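Local atomic coordinates of putative type 11 methyltransferase (PDB entry 3I9F), a protein that probably transfers methyl groups from S-adenosylmethionine and binds zinc ions. Residues B[139-144]-B[156-161]; B[18-23]-B[74-79]. All blocks are in the same frame, centred on the assembly; numbering follows the deposited sequence.

Both contacts lie in the single mixed sheet of a Rossmann-like methyltransferase fold. Contact 2 (18-23 with 74-79) joins two neighbouring parallel strands in its interior; contact 1 (139-144 with 156-161) is the antiparallel hairpin at one edge. Strand 106-113 runs between strands 76-82 and 152-159, so the contacts do not touch: their centres are 15 Å apart and their nearest atoms about 6 Å. Contact 1 lies beside the zinc site of D104, H166, H168 and H170, whose histidines apparently belong to a C-terminal tag; its R159 side chain comes about 6 Å from a bound zinc. Contact 2 approaches that site only through N74, near the start of 74-79, which packs on D104, H168 and H170.

Contact 1: B[139-144]-B[156-161]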
loop_
_atom_site.group_PDB
_atom_site.type_symbol
_atom_site.label_atom_id
_atom_site.label_comp_id
_atom_site.label_asym_id
_atom_site.label_seq_id
_atom_site.Cartn_x
_atom_site.Cartn_y
_atom_site.Cartn_z
ATOM N N ASN B 139 25.971 3.898 4.262
ATOM C CA ASN B 139 25.978 2.600 4.945
ATOM C C ASN B 139 25.956 1.460 3.919
ATOM O O ASN B 139 25.486 0.346 4.206
ATOM C CB ASN B 139 24.762 2.459 5.865
ATOM C CG ASN B 139 24.589 3.649 6.802
ATOM O OD1 ASN B 139 23.707 4.534 6.588
ATOM N ND2 ASN B 139 25.436 3.709 7.828
ATOM N N PHE B 140 26.416 1.757 2.701
ATOM C CA PHE B 140 26.352 0.794 1.608
ATOM C C PHE B 140 27.646 0.807 0.856
ATOM O O PHE B 140 28.362 1.797 0.851
ATOM C CB PHE B 140 25.221 1.137 0.637
ATOM C CG PHE B 140 23.855 1.095 1.256
ATOM C CD1 PHE B 140 23.035 0.015 1.063
ATOM C CD2 PHE B 140 23.393 2.158 2.023
ATOM C CE1 PHE B 140 21.794 -0.016 1.655
ATOM C CE2 PHE B 140 22.170 2.121 2.617
ATOM C CZ PHE B 140 21.368 1.048 2.435
ATOM N N VAL B 141 27.928 -0.292 0.187
ATOM C CA VAL B 141 29.098 -0.371 -0.697
ATOM C C VAL B 141 28.659 -0.819 -2.066
ATOM O O VAL B 141 27.683 -1.538 -2.197
ATOM C CB VAL B 141 30.267 -1.314 -0.132
ATOM C CG1 VAL B 141 31.230 -0.475 0.736
ATOM C CG2 VAL B 141 29.729 -2.490 0.671
ATOM N N VAL B 142 29.389 -0.376 -3.081
ATOM C CA VAL B 142 29.168 -0.867 -4.432
ATOM C C VAL B 142 29.627 -2.304 -4.547
ATOM O O VAL B 142 30.750 -2.629 -4.174
ATOM C CB VAL B 142 29.939 -0.085 -5.497
ATOM C CG1 VAL B 142 29.579 -0.649 -6.896
ATOM C CG2 VAL B 142 29.618 1.405 -5.408
ATOM N N GLU B 143 28.738 -3.135 -5.083
ATOM C CA GLU B 143 28.988 -4.534 -5.334
ATOM C C GLU B 143 29.282 -4.746 -6.831
ATOM O O GLU B 143 30.254 -5.415 -7.173
ATOM C CB GLU B 143 27.776 -5.356 -4.867
ATOM C CG GLU B 143 27.559 -6.648 -5.611
ATOM C CD GLU B 143 26.715 -7.627 -4.853
ATOM O OE1 GLU B 143 25.475 -7.526 -4.911
ATOM O OE2 GLU B 143 27.302 -8.528 -4.215
ATOM N N LYS B 144 28.435 -4.203 -7.711
ATOM C CA LYS B 144 28.693 -4.211 -9.144
ATOM C C LYS B 144 28.544 -2.813 -9.759
ATOM O O LYS B 144 27.870 -1.943 -9.202
ATOM C CB LYS B 144 27.717 -5.134 -9.852
ATOM C CG LYS B 144 27.845 -6.602 -9.512
ATOM C CD LYS B 144 26.516 -7.389 -9.829
ATOM C CE LYS B 144 26.678 -8.924 -9.700
ATOM N NZ LYS B 144 27.599 -9.339 -8.563
ATOM N N VAL B 156 25.004 -1.387 -8.293
ATOM C CA VAL B 156 24.278 -2.289 -7.460
ATOM C C VAL B 156 24.993 -2.150 -6.152
ATOM O O VAL B 156 26.212 -2.176 -6.117
ATOM C CB VAL B 156 24.335 -3.732 -7.964
ATOM C CG1 VAL B 156 23.531 -4.690 -7.002
ATOM C CG2 VAL B 156 23.846 -3.815 -9.436
ATOM N N LEU B 157 24.235 -1.985 -5.083
ATOM C CA LEU B 157 24.748 -1.603 -3.808
ATOM C C LEU B 157 24.246 -2.615 -2.787
ATOM O O LEU B 157 23.112 -3.027 -2.882
ATOM C CB LEU B 157 24.161 -0.247 -3.454
ATOM C CG LEU B 157 24.890 1.058 -3.624
ATOM C CD1 LEU B 157 25.463 1.165 -4.987
ATOM C CD2 LEU B 157 23.927 2.198 -3.340
ATOM N N LYS B 158 25.076 -2.979 -1.811
ATOM C CA LYS B 158 24.674 -3.814 -0.691
ATOM C C LYS B 158 25.036 -3.117 0.587
ATOM O O LYS B 158 25.870 -2.258 0.595
ATOM C CB LYS B 158 25.423 -5.154 -0.721
ATOM C CG LYS B 158 26.977 -5.011 -0.609
ATOM C CD LYS B 158 27.734 -6.320 -0.793
ATOM C CE LYS B 158 28.337 -6.852 0.501
ATOM N NZ LYS B 158 29.494 -7.749 0.222
ATOM N N ARG B 159 24.439 -3.541 1.684
ATOM C CA ARG B 159 24.739 -2.944 2.972
ATOM C C ARG B 159 26.165 -3.188 3.427
ATOM O O ARG B 159 26.658 -4.298 3.295
ATOM C CB ARG B 159 23.836 -3.543 4.034
ATOM C CG ARG B 159 22.373 -3.180 3.924
ATOM C CD ARG B 159 21.676 -3.792 5.098
ATOM N NE ARG B 159 20.222 -3.630 5.134
ATOM C CZ ARG B 159 19.568 -2.583 5.653
ATOM N NH1 ARG B 159 20.216 -1.538 6.104
ATOM N NH2 ARG B 159 18.238 -2.586 5.698
ATOM N N LYS B 160 26.824 -2.184 3.995
ATOM C CA LYS B 160 28.098 -2.436 4.689
ATOM C C LYS B 160 27.926 -3.511 5.771
ATOM O O LYS B 160 26.953 -3.461 6.523
ATOM C CB LYS B 160 28.637 -1.164 5.348
ATOM C CG LYS B 160 29.434 -0.275 4.425
ATOM C CD LYS B 160 30.107 0.870 5.166
ATOM C CE LYS B 160 30.577 1.972 4.198
ATOM N NZ LYS B 160 30.607 3.326 4.851
ATOM N N THR B 161 28.858 -4.464 5.856
ATOM C CA THR B 161 28.876 -5.463 6.943
ATOM C C THR B 161 29.153 -4.748 8.279
ATOM O O THR B 161 30.121 -3.973 8.368
ATOM C CB THR B 161 29.970 -6.545 6.701
#
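The C-terminal beta hairpin, strand 140-146 against strand 152-159, is held here by main-chain bonds and interrupted by a classic beta bulge. V141 and K158 form a hydrogen-bonded pair: V141 N gives to K158 O at 2.9 Å and K158 N to V141 O at 3.0 Å, each donor nearly along the C=O axis. At the bulge E143 and K144 both face V156. V156 O takes E143 N at 2.9 Å, in the carbonyl plane, and K144 N only weakly at 3.4 Å, while V156 N returns a bond to K144 O at 3.1 Å. As in class I methyltransferases, strand 152-159 is the antiparallel one, inserted between strand 106-113 and the edge strand 140-146. On one face V142 CG2 meets L157 CD1 at 4.2 Å, the two side chains crossing obliquely, and M134 of helix 130-136 covers both. On the other, K158 starts with CG in the crowded position between N and carbonyl carbon (chi1 61°), so that CG lies beside V141 CG2. E143, its CG anti to the backbone N (chi1 152°), runs alongside V156; its OE1 makes a salt bridge to R107. The aliphatic start of R159 lies alongside the F140 ring, CG 3.9 Å from F140 CE1, and the guanidinium goes on past the ring to the carbonyl oxygens of K99, L102 and K103.

Contact 2: B[18-23]-B[74-79]; sequences KGVIVD and NSVDFI
With CG beside its own backbone N and anti to the carbonyl carbon (chi1 -60°), D77 swings its carboxylate back to the main chain of strand 19-24. There OD2 accepts V20 N at 2.7 Å through its anti lone pair, away from the other oxygen. The chain turns a corner at D77 (psi -50°), which lets two successive N-H groups converge on one acceptor: V20 O receives D77 N at 2.8 Å and F78 N at 3.2 Å, both in its carbonyl plane. An alanine at D77 would take the carboxylate acceptor from V20 N and would probably loosen the corner against strand 19-24. Beyond it ordinary parallel pairing takes over, V22 N giving to F78 O at 2.7 Å, nearly along the C=O axis. These are neighbouring central strands of the Rossmann-like sheet, and strand 39-45 borders strand 19-24 on its other edge. V76 CG2 reaches V20 CG1 at 3.8 Å, and both V76 methyls, CG1 and CG2, sit 3.9 Å from V22 CG2; V76 crosses both valines at about a right angle. Y43 also packs on V20 and V22. I21 and F78 share the opposite face, where the F78 ring meets F14 edge-to-face. Space at G19 is tight: a beta carbon built there would fall 2.6 Å from D77 OD2.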
loop_
_atom_site.group_PDB
_atom_site.type_symbol
_atom_site.label_atom_id
_atom_site.label_comp_id
_atom_site.label_asym_id
_atom_site.label_seq_id
_atom_site.Cartn_x
_atom_site.Cartn_y
_atom_site.Cartn_z
ATOM N N LYS B 18 14.190 -13.623 -7.748
ATOM C CA LYS B 18 12.866 -13.000 -7.888
ATOM C C LYS B 18 12.481 -12.584 -6.461
ATOM O O LYS B 18 12.911 -13.233 -5.507
ATOM C CB LYS B 18 11.827 -13.951 -8.534
ATOM N N GLY B 19 11.742 -11.488 -6.287
ATOM C CA GLY B 19 11.441 -11.008 -4.917
ATOM C C GLY B 19 10.592 -9.751 -4.793
ATOM O O GLY B 19 9.931 -9.319 -5.754
ATOM N N VAL B 20 10.588 -9.183 -3.585
ATOM C CA VAL B 20 9.849 -7.939 -3.320
ATOM C C VAL B 20 10.709 -6.756 -3.789
ATOM O O VAL B 20 11.822 -6.569 -3.301
ATOM C CB VAL B 20 9.473 -7.791 -1.819
ATOM C CG1 VAL B 20 8.842 -6.394 -1.544
ATOM C CG2 VAL B 20 8.536 -8.905 -1.394
ATOM N N ILE B 21 10.192 -6.002 -4.748
ATOM C CA ILE B 21 10.908 -4.924 -5.390
ATOM C C ILE B 21 10.192 -3.589 -5.152
ATOM O O ILE B 21 8.964 -3.534 -5.108
ATOM C CB ILE B 21 10.950 -5.127 -6.929
ATOM C CG1 ILE B 21 11.646 -6.450 -7.279
ATOM C CG2 ILE B 21 11.684 -3.979 -7.618
ATOM C CD1 ILE B 21 11.566 -6.823 -8.816
ATOM N N VAL B 22 10.946 -2.506 -5.056
ATOM C CA VAL B 22 10.355 -1.192 -4.967
ATOM C C VAL B 22 10.926 -0.368 -6.060
ATOM O O VAL B 22 12.117 -0.282 -6.130
ATOM C CB VAL B 22 10.691 -0.515 -3.624
ATOM C CG1 VAL B 22 10.320 1.002 -3.640
ATOM C CG2 VAL B 22 9.988 -1.220 -2.478
ATOM N N ASP B 23 10.089 0.219 -6.920
ATOM C CA ASP B 23 10.528 1.259 -7.879
ATOM C C ASP B 23 10.290 2.635 -7.210
ATOM O O ASP B 23 9.153 3.141 -7.128
ATOM C CB ASP B 23 9.757 1.149 -9.226
ATOM C CG ASP B 23 10.298 2.083 -10.343
ATOM O OD1 ASP B 23 11.396 2.673 -10.219
ATOM O OD2 ASP B 23 9.621 2.239 -11.398
ATOM N N ASN B 74 11.839 -4.236 6.856
ATOM C CA ASN B 74 12.686 -5.392 6.594
ATOM C C ASN B 74 11.956 -6.387 5.727
ATOM O O ASN B 74 11.934 -7.555 6.054
ATOM C CB ASN B 74 13.080 -6.056 7.938
ATOM C CG ASN B 74 13.960 -7.311 7.774
ATOM O OD1 ASN B 74 13.605 -8.382 8.257
ATOM N ND2 ASN B 74 15.105 -7.176 7.138
ATOM N N SER B 75 11.313 -5.905 4.662
ATOM C CA SER B 75 10.488 -6.726 3.806
ATOM C C SER B 75 10.893 -6.701 2.328
ATOM O O SER B 75 10.212 -7.354 1.514
ATOM C CB SER B 75 9.019 -6.277 3.942
ATOM O OG SER B 75 8.570 -5.419 2.877
ATOM N N VAL B 76 11.974 -5.988 1.964
ATOM C CA VAL B 76 12.235 -5.669 0.562
ATOM C C VAL B 76 13.596 -6.174 0.066
ATOM O O VAL B 76 14.627 -6.032 0.747
ATOM C CB VAL B 76 12.096 -4.106 0.274
ATOM C CG1 VAL B 76 12.606 -3.732 -1.142
ATOM C CG2 VAL B 76 10.665 -3.665 0.441
ATOM N N ASP B 77 13.585 -6.734 -1.140
ATOM C CA ASP B 77 14.777 -7.377 -1.717
ATOM C C ASP B 77 15.585 -6.436 -2.601
ATOM O O ASP B 77 16.805 -6.311 -2.410
ATOM C CB ASP B 77 14.378 -8.654 -2.493
ATOM C CG ASP B 77 13.678 -9.695 -1.586
ATOM O OD1 ASP B 77 14.393 -10.223 -0.679
ATOM O OD2 ASP B 77 12.427 -9.948 -1.769
ATOM N N PHE B 78 14.902 -5.769 -3.527
ATOM C CA PHE B 78 15.486 -4.754 -4.366
ATOM C C PHE B 78 14.717 -3.391 -4.374
ATOM O O PHE B 78 13.484 -3.335 -4.408
ATOM C CB PHE B 78 15.526 -5.287 -5.799
ATOM C CG PHE B 78 16.364 -6.533 -5.966
ATOM C CD1 PHE B 78 17.734 -6.435 -6.206
ATOM C CD2 PHE B 78 15.777 -7.800 -5.874
ATOM C CE1 PHE B 78 18.503 -7.572 -6.365
ATOM C CE2 PHE B 78 16.534 -8.938 -6.013
ATOM C CZ PHE B 78 17.896 -8.837 -6.267
ATOM N N ILE B 79 15.476 -2.306 -4.383
ATOM C CA ILE B 79 14.951 -0.955 -4.506
ATOM C C ILE B 79 15.665 -0.317 -5.681
ATOM O O ILE B 79 16.883 -0.206 -5.677
ATOM C CB ILE B 79 15.267 -0.124 -3.237
ATOM C CG1 ILE B 79 14.536 -0.692 -2.027
ATOM C CG2 ILE B 79 14.875 1.321 -3.440
ATOM C CD1 ILE B 79 14.995 -0.137 -0.736
#